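PDB 5DLL: aminopeptidase N from Francisella tularensis subsp. tularensis, which removes N-terminal amino acids, preferably alanine, from peptides as a zinc-dependent M1-family aminopeptidase and probably helps degrade intracellular peptides. Local coordinates for residues E332-T335 and V336-Q340. Residues are numbered along the deposited sequence; the frame is centred on the assembly and turned at random.
With ZN (zinc ion), chain B.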
loop_
_atom_site.group_PDB
_atom_site.type_symbol
_atom_site.label_atom_id
_atom_site.label_comp_id
_atom_site.label_asym_id
_atom_site.label_seq_id
_atom_site.Cartn_x
_atom_site.Cartn_y
_atom_site.Cartn_z
ATOM N N GLU A 332 5.549 -8.997 4.740
ATOM C CA GLU A 332 4.598 -7.987 4.302
ATOM C C GLU A 332 3.600 -8.541 3.291
ATOM O O GLU A 332 2.402 -8.328 3.452
ATOM C CB GLU A 332 5.313 -6.733 3.780
ATOM C CG GLU A 332 5.914 -5.861 4.886
ATOM C CD GLU A 332 4.882 -5.233 5.820
ATOM O OE1 GLU A 332 5.353 -4.632 6.803
ATOM O OE2 GLU A 332 3.685 -5.422 5.539
ATOM N N GLY A 333 4.071 -9.271 2.282
ATOM C CA GLY A 333 3.175 -9.839 1.262
ATOM C C GLY A 333 1.987 -10.608 1.833
ATOM O O GLY A 333 0.846 -10.439 1.392
ATOM N N LEU A 334 2.263 -11.460 2.815
ATOM C CA LEU A 334 1.222 -12.211 3.503
ATOM C C LEU A 334 0.267 -11.268 4.231
ATOM O O LEU A 334 -0.942 -11.439 4.151
ATOM C CB LEU A 334 1.847 -13.207 4.488
ATOM C CG LEU A 334 0.908 -14.098 5.304
ATOM C CD1 LEU A 334 -0.055 -14.862 4.406
ATOM C CD2 LEU A 334 1.705 -15.062 6.170
ATOM N N THR A 335 0.814 -10.270 4.920
ATOM C CA THR A 335 0.015 -9.292 5.661
ATOM C C THR A 335 -0.716 -8.315 4.732
ATOM O O THR A 335 -1.758 -7.772 5.100
ATOM C CB THR A 335 0.897 -8.478 6.637
ATOM O OG1 THR A 335 1.772 -9.355 7.357
ATOM C CG2 THR A 335 0.037 -7.708 7.626
ATOM N N VAL A 336 -0.156 -8.076 3.546
ATOM C CA VAL A 336 -0.796 -7.247 2.520
ATOM C C VAL A 336 -1.973 -8.012 1.927
ATOM O O VAL A 336 -3.070 -7.464 1.767
ATOM C CB VAL A 336 0.192 -6.847 1.396
ATOM C CG1 VAL A 336 -0.543 -6.298 0.179
ATOM C CG2 VAL A 336 1.195 -5.809 1.897
ATOM N N PHE A 337 -1.742 -9.279 1.598
ATOM C CA PHE A 337 -2.808 -10.151 1.120
ATOM C C PHE A 337 -3.962 -10.159 2.115
ATOM O O PHE A 337 -5.127 -10.071 1.735
ATOM C CB PHE A 337 -2.286 -11.572 0.905
ATOM C CG PHE A 337 -3.370 -12.582 0.666
ATOM C CD1 PHE A 337 -3.948 -12.708 -0.583
ATOM C CD2 PHE A 337 -3.813 -13.402 1.695
ATOM C CE1 PHE A 337 -4.951 -13.631 -0.805
ATOM C CE2 PHE A 337 -4.812 -14.335 1.480
ATOM C CZ PHE A 337 -5.383 -14.449 0.228
ATOM N N ARG A 338 -3.629 -10.243 3.395
ATOM C CA ARG A 338 -4.640 -10.241 4.438
ATOM C C ARG A 338 -5.394 -8.914 4.519
ATOM O O ARG A 338 -6.618 -8.914 4.600
ATOM C CB ARG A 338 -4.012 -10.582 5.780
ATOM C CG ARG A 338 -3.457 -11.995 5.835
ATOM C CD ARG A 338 -2.722 -12.217 7.138
ATOM N NE ARG A 338 -3.668 -12.249 8.249
ATOM C CZ ARG A 338 -3.342 -12.134 9.531
ATOM N NH1 ARG A 338 -2.083 -11.962 9.899
ATOM N NH2 ARG A 338 -4.286 -12.185 10.448
ATOM N N ASP A 339 -4.677 -7.793 4.482
ATOM C CA ASP A 339 -5.325 -6.473 4.541
ATOM C C ASP A 339 -6.248 -6.227 3.342
ATOM O O ASP A 339 -7.289 -5.585 3.483
ATOM C CB ASP A 339 -4.299 -5.324 4.717
ATOM C CG ASP A 339 -3.942 -4.602 3.401
ATOM O OD1 ASP A 339 -2.743 -4.568 3.053
ATOM O OD2 ASP A 339 -4.841 -4.039 2.733
ATOM N N GLN A 340 -5.877 -6.728 2.166
ATOM C CA GLN A 340 -6.711 -6.526 0.980
ATOM C C GLN A 340 -7.907 -7.484 0.960
ATOM O O GLN A 340 -8.938 -7.180 0.363
ATOM C CB GLN A 340 -5.883 -6.573 -0.314
ATOM C CG GLN A 340 -5.170 -7.874 -0.622
ATOM C CD GLN A 340 -4.130 -7.722 -1.728
ATOM O OE1 GLN A 340 -3.567 -6.641 -1.924
ATOM N NE2 GLN A 340 -3.856 -8.814 -2.447
HETATM ZN ZN ZN B . 3.459 -4.005 6.929
#
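Glu332 works on two fronts, its carboxylate gripping the zinc ion while its backbone O takes the N-H of Val336 one turn further along helix 328-346. The Glu332 side chain bends at chi2 (-65°), bringing OE1 and OE2 each 2.0 Å from zinc; as modelled, both oxygens bind the metal, and His309 and His313 complete the protein ligands. The CG2 branch of Val336, beside its own backbone N, packs against Glu332 O and is 4.4 Å from Glu332 OE2. The i to i+4 ladder continues with Phe337 N to Gly333 O at 2.8 Å, Arg338 N to Leu334 O, and Asp339 N to Thr335 O at 3.0 Å, the last donor standing above the carbonyl plane. Arg338 lays its CG and CD alongside Leu334 O, then bends at chi3 (70°); NH2 forms a salt bridge with Asp249 and NH1 a hydrogen bond with Thr316 OG1. Asp339 OD1 bonds ND1 of the zinc ligand His309, a second-shell link that probably helps to orient the imidazole and may make it a stronger donor to the metal. Helix 328-346 thus contributes one zinc ligand, Glu332, and one second-shell residue, Asp339, as in the gluzincin site of M1 aminopeptidases, where a downstream glutamate joins the HExxH histidines.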